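Local coordinates for protein ribokinase (Thermotoga maritima, PDB 1VM7) that probably phosphorylates D-ribose at O-5, using ATP and a divalent cation, most likely magnesium, to give D-ribose 5-phosphate, at residues I17-S22 against I143-N148; F168-A173 against D185-N190; K129-D134 against P151-L156. One frame throughout, in Å; residues are numbered along the deposited sequence.

How the contacts relate
Contacts 1 and 2 belong to one mixed sheet, their centres about 11 Å apart: contact 1 pairs strands 17-20 and 143-146, and contact 2 joins the end of 165-168 to 186-187. They meet directly, through L146 O and D169 N at 2.9 Å and through N148 ND2 and P172 O at 2.7 Å, both probable hydrogen bonds. Contact 3 lies about 11 Å from contact 1 and 17 Å from contact 2, centre to centre. The C-terminal ends of contact 1 approach the predicted ribose site; contact 2 includes N190 of the predicted ATP site, and the D169 side chain lies about 4 Å from that of D258, the predicted proton acceptor. Contact 3 is more peripheral.

Contact 1: residues I17-S22 against I143-N148; sequences ISVVGS and ILLLQN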
ATOM      1  N   ILE A  17     -18.443 -24.552 -13.714  1.00 32.98           N
ATOM      2  CA  ILE A  17     -18.563 -23.224 -13.087  1.00 32.59           C
ATOM      3  C   ILE A  17     -17.504 -22.226 -13.607  1.00 32.83           C
ATOM      4  O   ILE A  17     -16.304 -22.522 -13.671  1.00 32.22           O
ATOM      5  CB  ILE A  17     -18.407 -23.291 -11.534  1.00 32.12           C
ATOM      6  CG1 ILE A  17     -19.482 -24.177 -10.898  1.00 31.14           C
ATOM      7  CG2 ILE A  17     -18.393 -21.866 -10.925  1.00 31.72           C
ATOM      8  CD1 ILE A  17     -19.274 -24.434  -9.405  1.00 31.66           C
ATOM      9  N   SER A  18     -17.976 -21.039 -13.970  1.00 32.89           N
ATOM     10  CA  SER A  18     -17.124 -19.910 -14.252  1.00 33.00           C
ATOM     11  C   SER A  18     -17.423 -18.799 -13.277  1.00 33.29           C
ATOM     12  O   SER A  18     -18.577 -18.572 -12.917  1.00 33.98           O
ATOM     13  CB  SER A  18     -17.371 -19.393 -15.654  1.00 33.11           C
ATOM     14  OG  SER A  18     -16.922 -20.319 -16.612  1.00 34.16           O
ATOM     15  N   VAL A  19     -16.375 -18.119 -12.824  1.00 33.46           N
ATOM     16  CA  VAL A  19     -16.508 -16.897 -12.053  1.00 33.24           C
ATOM     17  C   VAL A  19     -16.001 -15.789 -12.957  1.00 33.37           C
ATOM     18  O   VAL A  19     -14.972 -15.945 -13.604  1.00 33.03           O
ATOM     19  CB  VAL A  19     -15.673 -16.853 -10.710  1.00 32.64           C
ATOM     20  CG1 VAL A  19     -15.970 -15.576  -9.961  1.00 33.41           C
ATOM     21  CG2 VAL A  19     -15.972 -18.006  -9.817  1.00 33.50           C
ATOM     22  N   VAL A  20     -16.752 -14.694 -13.036  1.00 33.01           N
ATOM     23  CA  VAL A  20     -16.307 -13.527 -13.768  1.00 33.01           C
ATOM     24  C   VAL A  20     -16.290 -12.375 -12.768  1.00 32.90           C
ATOM     25  O   VAL A  20     -17.318 -11.944 -12.276  1.00 32.88           O
ATOM     26  CB  VAL A  20     -17.200 -13.207 -14.971  1.00 33.16           C
ATOM     27  CG1 VAL A  20     -16.675 -11.962 -15.681  1.00 34.33           C
ATOM     28  CG2 VAL A  20     -17.258 -14.403 -15.943  1.00 32.34           C
ATOM     29  N   GLY A  21     -15.107 -11.900 -12.441  1.00 32.42           N
ATOM     30  CA  GLY A  21     -14.988 -10.962 -11.363  1.00 32.53           C
ATOM     31  C   GLY A  21     -13.583 -10.555 -10.967  1.00 32.48           C
ATOM     32  O   GLY A  21     -12.624 -10.612 -11.738  1.00 31.79           O
ATOM     33  N   SER A  22     -13.485 -10.124  -9.721  1.00 33.06           N
ATOM     34  CA  SER A  22     -12.397  -9.307  -9.246  1.00 33.08           C
ATOM     35  C   SER A  22     -11.271 -10.096  -8.541  1.00 33.33           C
ATOM     36  O   SER A  22     -11.506 -11.116  -7.891  1.00 33.07           O
ATOM     37  CB  SER A  22     -12.989  -8.298  -8.274  1.00 33.46           C
ATOM     38  OG  SER A  22     -13.527  -8.998  -7.133  1.00 36.04           O
ATOM     39  N   ILE A 143     -22.740 -22.835 -14.861  1.00 31.97           N
ATOM     40  CA  ILE A 143     -23.021 -21.978 -13.715  1.00 32.24           C
ATOM     41  C   ILE A 143     -22.075 -20.771 -13.739  1.00 32.58           C
ATOM     42  O   ILE A 143     -20.884 -20.904 -14.000  1.00 32.52           O
ATOM     43  CB  ILE A 143     -22.849 -22.720 -12.369  1.00 32.18           C
ATOM     44  CG1 ILE A 143     -23.795 -23.921 -12.268  1.00 32.48           C
ATOM     45  CG2 ILE A 143     -23.055 -21.750 -11.195  1.00 32.21           C
ATOM     46  CD1 ILE A 143     -23.515 -24.835 -11.061  1.00 32.52           C
ATOM     47  N   LEU A 144     -22.626 -19.598 -13.473  1.00 33.01           N
ATOM     48  CA  LEU A 144     -21.890 -18.345 -13.546  1.00 33.34           C
ATOM     49  C   LEU A 144     -21.989 -17.567 -12.267  1.00 33.59           C
ATOM     50  O   LEU A 144     -23.099 -17.220 -11.814  1.00 33.03           O
ATOM     51  CB  LEU A 144     -22.423 -17.465 -14.685  1.00 33.53           C
ATOM     52  CG  LEU A 144     -21.840 -16.044 -14.829  1.00 32.91           C
ATOM     53  CD1 LEU A 144     -20.372 -16.110 -15.051  1.00 31.51           C
ATOM     54  CD2 LEU A 144     -22.513 -15.307 -15.989  1.00 33.64           C
ATOM     55  N   LEU A 145     -20.821 -17.275 -11.681  1.00 33.86           N
ATOM     56  CA  LEU A 145     -20.764 -16.419 -10.495  1.00 34.10           C
ATOM     57  C   LEU A 145     -20.269 -15.014 -10.818  1.00 33.65           C
ATOM     58  O   LEU A 145     -19.236 -14.825 -11.458  1.00 33.49           O
ATOM     59  CB  LEU A 145     -19.900 -16.996  -9.396  1.00 34.65           C
ATOM     60  CG  LEU A 145     -20.610 -18.014  -8.517  1.00 36.74           C
ATOM     61  CD1 LEU A 145     -20.972 -19.183  -9.372  1.00 39.41           C
ATOM     62  CD2 LEU A 145     -19.680 -18.444  -7.429  1.00 38.94           C
ATOM     63  N   LEU A 146     -21.041 -14.047 -10.351  1.00 33.14           N
ATOM     64  CA  LEU A 146     -20.792 -12.643 -10.585  1.00 33.03           C
ATOM     65  C   LEU A 146     -20.839 -11.922  -9.254  1.00 32.55           C
ATOM     66  O   LEU A 146     -21.498 -12.380  -8.323  1.00 32.62           O
ATOM     67  CB  LEU A 146     -21.854 -12.075 -11.529  1.00 33.07           C
ATOM     68  CG  LEU A 146     -21.938 -12.663 -12.937  1.00 31.37           C
ATOM     69  CD1 LEU A 146     -23.192 -12.209 -13.711  1.00 33.22           C
ATOM     70  CD2 LEU A 146     -20.688 -12.279 -13.704  1.00 31.90           C
ATOM     71  N   GLN A 147     -20.110 -10.811  -9.171  1.00 32.82           N
ATOM     72  CA  GLN A 147     -20.223  -9.872  -8.059  1.00 32.21           C
ATOM     73  C   GLN A 147     -20.277  -8.464  -8.634  1.00 32.71           C
ATOM     74  O   GLN A 147     -20.621  -8.268  -9.814  1.00 32.28           O
ATOM     75  CB  GLN A 147     -19.091 -10.022  -7.049  1.00 32.48           C
ATOM     76  CG  GLN A 147     -18.562 -11.438  -6.875  1.00 31.49           C
ATOM     77  CD  GLN A 147     -17.763 -11.977  -8.050  1.00 33.22           C
ATOM     78  OE1 GLN A 147     -17.012 -11.247  -8.701  1.00 33.76           O
ATOM     79  NE2 GLN A 147     -17.890 -13.289  -8.296  1.00 32.50           N
ATOM     80  N   ASN A 148     -19.989  -7.453  -7.823  1.00 32.97           N
ATOM     81  CA  ASN A 148     -20.049  -6.096  -8.361  1.00 33.75           C
ATOM     82  C   ASN A 148     -18.739  -5.340  -8.190  1.00 33.96           C
ATOM     83  O   ASN A 148     -18.776  -4.167  -7.885  1.00 33.72           O
ATOM     84  CB  ASN A 148     -21.206  -5.317  -7.719  1.00 33.90           C
ATOM     85  CG  ASN A 148     -21.487  -3.988  -8.399  1.00 33.88           C
ATOM     86  OD1 ASN A 148     -21.464  -3.879  -9.616  1.00 34.19           O
ATOM     87  ND2 ASN A 148     -21.800  -2.983  -7.605  1.00 32.74           N
TER
HETATM   88  O   HOH W   1     -18.709  -9.626 -11.416  1.00 23.75           O
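Strands 17-20 and 143-146 run parallel, with a twist of 21° between their short axes, and are fastened by three nearly straight backbone hydrogen bonds. S18 N donates to I143 O at 2.9 Å, L145 N to S18 O, and V20 N to L145 O, each donor nitrogen lying nearly on the line of the C=O it meets. Apolar side chains pack tightly on both faces of this ladder. On one face I17 and I143 lie side by side, CG1 of I17 being 4.0 Å from CB of I143, while CG2 of I17 meets CD1 of L145; helix 53-65 lies against this face. On the other face the L144 chain, with CG anti to the backbone N, brings CD1 within 3.7 Å of V20 CG2.

Past V20 the direct ladder gives way to a looser join bridged by a single water. It donates to V20 O at 2.8 Å and accepts from Q147 N at 2.9 Å, linking the separating backbones. Here Q147 folds back at chi2 (71°), so that its amide crosses V19 at about a right angle: NE2 lies 3.4 Å from V19 CG1 and is hydrogen-bonded to Q57, while OE1 lies 3.4 Å from G21 CA. S22 OG bonds to E149 and to G54 N, both in the predicted substrate site. Parallel central strands leading into substrate-binding loops at their C-terminal ends are characteristic of the Rossmann-like ribokinase (PfkB) fold.

Contact 2: residues F168-A173 against D185-N190; sequences FDPAPA and DYLTPN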
ATOM      1  N   PHE A 168     -25.636 -13.809  -8.899  1.00 33.10           N
ATOM      2  CA  PHE A 168     -25.113 -12.441  -8.759  1.00 32.98           C
ATOM      3  C   PHE A 168     -25.080 -12.019  -7.279  1.00 32.92           C
ATOM      4  O   PHE A 168     -26.094 -11.974  -6.603  1.00 32.47           O
ATOM      5  CB  PHE A 168     -25.943 -11.469  -9.593  1.00 32.32           C
ATOM      6  CG  PHE A 168     -25.586 -10.028  -9.389  1.00 32.23           C
ATOM      7  CD1 PHE A 168     -24.301  -9.586  -9.576  1.00 32.03           C
ATOM      8  CD2 PHE A 168     -26.560  -9.103  -9.009  1.00 31.88           C
ATOM      9  CE1 PHE A 168     -23.982  -8.263  -9.390  1.00 32.67           C
ATOM     10  CE2 PHE A 168     -26.248  -7.783  -8.831  1.00 31.60           C
ATOM     11  CZ  PHE A 168     -24.962  -7.352  -9.012  1.00 32.35           C
ATOM     12  N   ASP A 169     -23.872 -11.772  -6.793  1.00 33.15           N
ATOM     13  CA  ASP A 169     -23.632 -11.298  -5.451  1.00 33.29           C
ATOM     14  C   ASP A 169     -23.540  -9.769  -5.542  1.00 32.89           C
ATOM     15  O   ASP A 169     -22.582  -9.200  -6.103  1.00 32.63           O
ATOM     16  CB  ASP A 169     -22.338 -11.918  -4.951  1.00 34.11           C
ATOM     17  CG  ASP A 169     -22.138 -11.790  -3.460  1.00 36.79           C
ATOM     18  OD1 ASP A 169     -23.151 -11.573  -2.736  1.00 39.09           O
ATOM     19  OD2 ASP A 169     -20.944 -11.958  -3.031  1.00 39.64           O
ATOM     20  N   PRO A 170     -24.562  -9.074  -5.037  1.00 33.13           N
ATOM     21  CA  PRO A 170     -24.627  -7.636  -5.271  1.00 33.13           C
ATOM     22  C   PRO A 170     -23.700  -6.887  -4.295  1.00 33.30           C
ATOM     23  O   PRO A 170     -24.143  -6.091  -3.485  1.00 33.07           O
ATOM     24  CB  PRO A 170     -26.110  -7.330  -5.049  1.00 33.46           C
ATOM     25  CG  PRO A 170     -26.510  -8.333  -3.950  1.00 33.30           C
ATOM     26  CD  PRO A 170     -25.700  -9.561  -4.225  1.00 33.15           C
ATOM     27  N   ALA A 171     -22.398  -7.136  -4.412  1.00 33.86           N
ATOM     28  CA  ALA A 171     -21.429  -6.673  -3.433  1.00 33.82           C
ATOM     29  C   ALA A 171     -20.274  -5.926  -4.131  1.00 33.86           C
ATOM     30  O   ALA A 171     -19.592  -6.497  -4.971  1.00 34.13           O
ATOM     31  CB  ALA A 171     -20.914  -7.860  -2.662  1.00 34.03           C
ATOM     32  N   PRO A 172     -20.094  -4.627  -3.852  1.00 34.27           N
ATOM     33  CA  PRO A 172     -20.996  -3.748  -3.102  1.00 34.86           C
ATOM     34  C   PRO A 172     -22.289  -3.520  -3.845  1.00 35.44           C
ATOM     35  O   PRO A 172     -22.353  -3.718  -5.053  1.00 36.11           O
ATOM     36  CB  PRO A 172     -20.239  -2.406  -3.054  1.00 34.91           C
ATOM     37  CG  PRO A 172     -19.280  -2.465  -4.213  1.00 34.01           C
ATOM     38  CD  PRO A 172     -18.883  -3.903  -4.291  1.00 34.25           C
ATOM     39  N   ALA A 173     -23.280  -3.018  -3.131  1.00 36.01           N
ATOM     40  CA  ALA A 173     -24.600  -2.843  -3.675  1.00 36.80           C
ATOM     41  C   ALA A 173     -24.700  -1.605  -4.549  1.00 37.94           C
ATOM     42  O   ALA A 173     -25.670  -1.441  -5.280  1.00 39.15           O
ATOM     43  CB  ALA A 173     -25.609  -2.749  -2.573  1.00 36.73           C
ATOM     44  N   ASP A 185     -30.681 -16.038 -11.875  1.00 31.71           N
ATOM     45  CA  ASP A 185     -31.242 -17.240 -11.265  1.00 32.05           C
ATOM     46  C   ASP A 185     -31.128 -17.154  -9.737  1.00 31.56           C
ATOM     47  O   ASP A 185     -32.009 -17.584  -9.013  1.00 31.30           O
ATOM     48  CB  ASP A 185     -30.556 -18.487 -11.851  1.00 32.23           C
ATOM     49  CG  ASP A 185     -30.896 -18.675 -13.330  1.00 33.73           C
ATOM     50  OD1 ASP A 185     -32.025 -19.097 -13.619  1.00 34.99           O
ATOM     51  OD2 ASP A 185     -30.069 -18.355 -14.203  1.00 36.87           O
ATOM     52  N   TYR A 186     -30.037 -16.569  -9.262  1.00 31.54           N
ATOM     53  CA  TYR A 186     -29.822 -16.336  -7.834  1.00 31.29           C
ATOM     54  C   TYR A 186     -29.297 -14.931  -7.597  1.00 31.41           C
ATOM     55  O   TYR A 186     -28.336 -14.484  -8.255  1.00 31.38           O
ATOM     56  CB  TYR A 186     -28.836 -17.362  -7.228  1.00 31.26           C
ATOM     57  CG  TYR A 186     -29.386 -18.757  -7.195  1.00 31.33           C
ATOM     58  CD1 TYR A 186     -29.220 -19.610  -8.273  1.00 31.02           C
ATOM     59  CD2 TYR A 186     -30.111 -19.215  -6.103  1.00 32.26           C
ATOM     60  CE1 TYR A 186     -29.734 -20.875  -8.265  1.00 31.11           C
ATOM     61  CE2 TYR A 186     -30.652 -20.485  -6.096  1.00 31.63           C
ATOM     62  CZ  TYR A 186     -30.447 -21.318  -7.179  1.00 31.69           C
ATOM     63  OH  TYR A 186     -30.978 -22.597  -7.198  1.00 31.91           O
ATOM     64  N   LEU A 187     -29.947 -14.229  -6.667  1.00 31.90           N
ATOM     65  CA  LEU A 187     -29.434 -12.975  -6.132  1.00 31.92           C
ATOM     66  C   LEU A 187     -29.095 -13.234  -4.671  1.00 31.91           C
ATOM     67  O   LEU A 187     -29.924 -13.739  -3.924  1.00 31.53           O
ATOM     68  CB  LEU A 187     -30.493 -11.871  -6.239  1.00 32.15           C
ATOM     69  CG  LEU A 187     -30.067 -10.460  -5.811  1.00 30.90           C
ATOM     70  CD1 LEU A 187     -29.143  -9.874  -6.830  1.00 31.63           C
ATOM     71  CD2 LEU A 187     -31.264  -9.556  -5.598  1.00 32.62           C
ATOM     72  N   THR A 188     -27.887 -12.886  -4.255  1.00 32.24           N
ATOM     73  CA  THR A 188     -27.390 -13.326  -2.935  1.00 32.87           C
ATOM     74  C   THR A 188     -26.928 -12.147  -2.080  1.00 33.07           C
ATOM     75  O   THR A 188     -25.766 -12.045  -1.753  1.00 33.90           O
ATOM     76  CB  THR A 188     -26.223 -14.341  -3.083  1.00 33.00           C
ATOM     77  OG1 THR A 188     -25.074 -13.690  -3.645  1.00 33.23           O
ATOM     78  CG2 THR A 188     -26.623 -15.515  -3.989  1.00 33.69           C
ATOM     79  N   PRO A 189     -27.835 -11.230  -1.733  1.00 33.54           N
ATOM     80  CA  PRO A 189     -27.406 -10.094  -0.936  1.00 33.95           C
ATOM     81  C   PRO A 189     -27.236 -10.488   0.519  1.00 33.79           C
ATOM     82  O   PRO A 189     -27.910 -11.388   0.972  1.00 33.64           O
ATOM     83  CB  PRO A 189     -28.591  -9.122  -1.065  1.00 33.54           C
ATOM     84  CG  PRO A 189     -29.756 -10.046  -1.158  1.00 33.61           C
ATOM     85  CD  PRO A 189     -29.287 -11.197  -1.988  1.00 33.24           C
ATOM     86  N   ASN A 190     -26.335  -9.827   1.230  1.00 34.10           N
ATOM     87  CA  ASN A 190     -26.341  -9.886   2.685  1.00 34.64           C
ATOM     88  C   ASN A 190     -27.356  -8.866   3.191  1.00 34.87           C
ATOM     89  O   ASN A 190     -28.049  -8.228   2.400  1.00 34.42           O
ATOM     90  CB  ASN A 190     -24.939  -9.643   3.270  1.00 34.63           C
ATOM     91  CG  ASN A 190     -24.423  -8.217   3.059  1.00 36.53           C
ATOM     92  OD1 ASN A 190     -25.192  -7.256   2.956  1.00 37.46           O
ATOM     93  ND2 ASN A 190     -23.089  -8.082   3.000  1.00 37.41           N
TER
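The ring of P170 is one bump of this contact. Its CG projects against P189, 3.6 Å from CB, as the two prolines cross obliquely, and its CD rests near the T188 carbonyl. At P170 the chain makes an inverse gamma turn, closed by A171 N bonding to D169 O, and P170 CA lies over one face of the F168 ring, toward its rim. L187 fills the hollow between F168 and P170: with CG anti to the backbone N (chi1 -176°), it runs alongside F168 and sets CD1 3.5 Å from F168 CD2.

Backbone hydrogen bonds of parallel-strand type hold these shapes in register, F168 N to Y186 O at 2.9 Å and T188 N to F168 O at 3.1 Å. Beyond them T188 crosses D169 at about a right angle. OG1 donates to D169 OD1 from above the carboxylate plane, at 3.0 Å, and also bonds to N261. D169 OD1 lies only 2.8 Å from T188 O, an acceptor pair probably eased by OG1 and by OD1's salt bridge with K226, a predicted ATP-site residue.

The pair thus sits inside the central sheet, between strands 143-146 and 222-226, with P170 and P189 against helix 191-202, whose N-terminus N190 caps.

Contact 3: residues K129-D134 against P151-L156; sequences KKELID and PFETTL
E153 and T154, in the first turn of helix 152-161, make most of the contact with loop segment 129-134. The E153 carboxylate reaches the start of the 3-10 segment 130-132, where K130 N donates to OE2 in a weak but fairly straight bond of 3.4 Å. The aliphatic part of K130 crosses E153 at about a right angle, with CG 3.6 Å from OE2. T154 divides its two branches: OG1 lies against the K129 backbone, 3.0 Å from CA, and CG2 packs on I133 CD1 at 3.9 Å.

Torsions and second-shell bonds set these groups in place. E153 CG takes the crowded position between N and the carbonyl carbon (chi1 66°), from which the extended chain reaches K130. T154 OG1 is hydrogen-bonded to O of L128, the residue before K129. The K130 ammonium turns back at chi4 to form a salt bridge with E131 OE2 at 2.6 Å, leaving E153 OE1 4.3 Å from NZ, beyond a salt bridge.

Outward from this partly buried join, I133 and L132 lean on strand 69-75 of the central sheet, D134 caps helix 135-138, and helix 152-161 leads from strand 143-146 to strand 165-168 as a beta-alpha-beta connection.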
ATOM      1  N   LYS A 129     -13.623  -5.459 -19.313  1.00 34.00           N
ATOM      2  CA  LYS A 129     -14.719  -4.950 -20.122  1.00 34.60           C
ATOM      3  C   LYS A 129     -15.271  -6.058 -21.005  1.00 34.74           C
ATOM      4  O   LYS A 129     -14.655  -7.138 -21.182  1.00 33.58           O
ATOM      5  CB  LYS A 129     -14.228  -3.781 -20.983  1.00 35.03           C
ATOM      6  CG  LYS A 129     -13.803  -2.535 -20.153  1.00 36.81           C
ATOM      7  CD  LYS A 129     -12.819  -1.671 -20.934  1.00 38.63           C
ATOM      8  CE  LYS A 129     -12.209  -0.571 -20.078  1.00 39.15           C
ATOM      9  NZ  LYS A 129     -13.261   0.328 -19.567  1.00 41.24           N
ATOM     10  N   LYS A 130     -16.431  -5.767 -21.579  1.00 35.23           N
ATOM     11  CA  LYS A 130     -17.206  -6.778 -22.287  1.00 36.08           C
ATOM     12  C   LYS A 130     -16.449  -7.322 -23.495  1.00 35.89           C
ATOM     13  O   LYS A 130     -16.586  -8.500 -23.803  1.00 36.29           O
ATOM     14  CB  LYS A 130     -18.626  -6.252 -22.570  1.00 35.87           C
ATOM     15  CG  LYS A 130     -18.720  -5.026 -23.470  1.00 37.05           C
ATOM     16  CD  LYS A 130     -20.057  -4.299 -23.287  1.00 36.96           C
ATOM     17  CE  LYS A 130     -20.464  -3.583 -24.554  1.00 39.04           C
ATOM     18  NZ  LYS A 130     -19.341  -2.782 -25.141  1.00 39.72           N
ATOM     19  N   GLU A 131     -15.580  -6.493 -24.077  1.00 36.42           N
ATOM     20  CA  GLU A 131     -14.733  -6.853 -25.207  1.00 36.72           C
ATOM     21  C   GLU A 131     -13.654  -7.894 -24.892  1.00 36.78           C
ATOM     22  O   GLU A 131     -13.098  -8.503 -25.802  1.00 36.97           O
ATOM     23  CB  GLU A 131     -14.097  -5.583 -25.743  1.00 37.32           C
ATOM     24  CG  GLU A 131     -15.116  -4.622 -26.369  1.00 38.38           C
ATOM     25  CD  GLU A 131     -15.806  -3.731 -25.352  1.00 41.20           C
ATOM     26  OE1 GLU A 131     -15.321  -3.656 -24.189  1.00 42.66           O
ATOM     27  OE2 GLU A 131     -16.828  -3.103 -25.715  1.00 38.58           O
ATOM     28  N   LEU A 132     -13.344  -8.086 -23.618  1.00 36.54           N
ATOM     29  CA  LEU A 132     -12.345  -9.066 -23.198  1.00 36.95           C
ATOM     30  C   LEU A 132     -12.930 -10.455 -22.898  1.00 36.57           C
ATOM     31  O   LEU A 132     -12.189 -11.403 -22.741  1.00 36.94           O
ATOM     32  CB  LEU A 132     -11.642  -8.560 -21.931  1.00 37.16           C
ATOM     33  CG  LEU A 132     -10.784  -7.308 -22.062  1.00 37.55           C
ATOM     34  CD1 LEU A 132      -9.941  -7.161 -20.808  1.00 37.89           C
ATOM     35  CD2 LEU A 132      -9.885  -7.404 -23.281  1.00 37.44           C
ATOM     36  N   ILE A 133     -14.252 -10.558 -22.813  1.00 36.74           N
ATOM     37  CA  ILE A 133     -14.907 -11.810 -22.472  1.00 36.54           C
ATOM     38  C   ILE A 133     -14.861 -12.753 -23.667  1.00 36.78           C
ATOM     39  O   ILE A 133     -15.372 -12.440 -24.745  1.00 36.29           O
ATOM     40  CB  ILE A 133     -16.413 -11.626 -22.074  1.00 36.88           C
ATOM     41  CG1 ILE A 133     -16.595 -10.662 -20.885  1.00 36.60           C
ATOM     42  CG2 ILE A 133     -17.049 -12.979 -21.744  1.00 36.59           C
ATOM     43  CD1 ILE A 133     -15.808 -11.050 -19.639  1.00 38.80           C
ATOM     44  N   ASP A 134     -14.239 -13.907 -23.454  1.00 37.05           N
ATOM     45  CA  ASP A 134     -14.236 -14.979 -24.420  1.00 37.23           C
ATOM     46  C   ASP A 134     -15.569 -15.707 -24.323  1.00 37.40           C
ATOM     47  O   ASP A 134     -15.698 -16.678 -23.567  1.00 37.88           O
ATOM     48  CB  ASP A 134     -13.105 -15.914 -24.064  1.00 37.85           C
ATOM     49  CG  ASP A 134     -12.875 -16.945 -25.093  1.00 38.27           C
ATOM     50  OD1 ASP A 134     -13.811 -17.245 -25.877  1.00 40.52           O
ATOM     51  OD2 ASP A 134     -11.732 -17.452 -25.103  1.00 39.50           O
ATOM     52  N   PRO A 151     -16.389  -3.558 -13.877  1.00 33.20           N
ATOM     53  CA  PRO A 151     -17.342  -2.635 -14.483  1.00 33.09           C
ATOM     54  C   PRO A 151     -18.699  -3.291 -14.635  1.00 32.84           C
ATOM     55  O   PRO A 151     -18.773  -4.444 -15.072  1.00 32.68           O
ATOM     56  CB  PRO A 151     -16.711  -2.369 -15.861  1.00 32.60           C
ATOM     57  CG  PRO A 151     -15.285  -2.544 -15.642  1.00 32.10           C
ATOM     58  CD  PRO A 151     -15.205  -3.728 -14.748  1.00 32.86           C
ATOM     59  N   PHE A 152     -19.755  -2.593 -14.230  1.00 33.14           N
ATOM     60  CA  PHE A 152     -21.051  -3.223 -14.171  1.00 33.27           C
ATOM     61  C   PHE A 152     -21.463  -3.724 -15.556  1.00 33.19           C
ATOM     62  O   PHE A 152     -22.073  -4.777 -15.702  1.00 32.48           O
ATOM     63  CB  PHE A 152     -22.106  -2.264 -13.638  1.00 34.17           C
ATOM     64  CG  PHE A 152     -23.419  -2.919 -13.476  1.00 34.18           C
ATOM     65  CD1 PHE A 152     -23.576  -3.906 -12.509  1.00 33.69           C
ATOM     66  CD2 PHE A 152     -24.459  -2.646 -14.355  1.00 33.59           C
ATOM     67  CE1 PHE A 152     -24.778  -4.559 -12.360  1.00 34.76           C
ATOM     68  CE2 PHE A 152     -25.674  -3.303 -14.220  1.00 34.34           C
ATOM     69  CZ  PHE A 152     -25.834  -4.262 -13.222  1.00 34.87           C
ATOM     70  N   GLU A 153     -21.108  -2.969 -16.580  1.00 33.63           N
ATOM     71  CA  GLU A 153     -21.480  -3.331 -17.947  1.00 34.75           C
ATOM     72  C   GLU A 153     -21.030  -4.729 -18.322  1.00 33.90           C
ATOM     73  O   GLU A 153     -21.654  -5.390 -19.168  1.00 34.00           O
ATOM     74  CB  GLU A 153     -20.879  -2.369 -18.983  1.00 35.13           C
ATOM     75  CG  GLU A 153     -19.334  -2.435 -19.057  1.00 39.66           C
ATOM     76  CD  GLU A 153     -18.788  -2.121 -20.433  1.00 43.03           C
ATOM     77  OE1 GLU A 153     -19.378  -1.255 -21.102  1.00 45.61           O
ATOM     78  OE2 GLU A 153     -17.769  -2.747 -20.833  1.00 45.27           O
ATOM     79  N   THR A 154     -19.917  -5.159 -17.731  1.00 32.94           N
ATOM     80  CA  THR A 154     -19.383  -6.473 -18.020  1.00 31.80           C
ATOM     81  C   THR A 154     -20.198  -7.501 -17.278  1.00 31.34           C
ATOM     82  O   THR A 154     -20.662  -8.475 -17.858  1.00 30.96           O
ATOM     83  CB  THR A 154     -17.905  -6.590 -17.639  1.00 31.69           C
ATOM     84  OG1 THR A 154     -17.150  -5.720 -18.473  1.00 29.76           O
ATOM     85  CG2 THR A 154     -17.389  -8.024 -17.848  1.00 30.81           C
ATOM     86  N   THR A 155     -20.379  -7.266 -15.987  1.00 31.44           N
ATOM     87  CA  THR A 155     -21.226  -8.105 -15.166  1.00 31.21           C
ATOM     88  C   THR A 155     -22.588  -8.240 -15.830  1.00 30.94           C
ATOM     89  O   THR A 155     -23.077  -9.342 -16.026  1.00 31.23           O
ATOM     90  CB  THR A 155     -21.366  -7.500 -13.752  1.00 31.27           C
ATOM     91  OG1 THR A 155     -20.093  -7.526 -13.123  1.00 30.88           O
ATOM     92  CG2 THR A 155     -22.371  -8.273 -12.882  1.00 31.88           C
ATOM     93  N   LEU A 156     -23.183  -7.118 -16.193  1.00 30.30           N
ATOM     94  CA  LEU A 156     -24.494  -7.132 -16.790  1.00 30.70           C
ATOM     95  C   LEU A 156     -24.528  -7.944 -18.101  1.00 31.18           C
ATOM     96  O   LEU A 156     -25.428  -8.751 -18.335  1.00 30.48           O
ATOM     97  CB  LEU A 156     -24.952  -5.700 -17.046  1.00 30.56           C
ATOM     98  CG  LEU A 156     -26.257  -5.518 -17.807  1.00 30.24           C
ATOM     99  CD1 LEU A 156     -27.403  -6.300 -17.157  1.00 29.59           C
ATOM    100  CD2 LEU A 156     -26.566  -4.027 -17.879  1.00 30.04           C
TER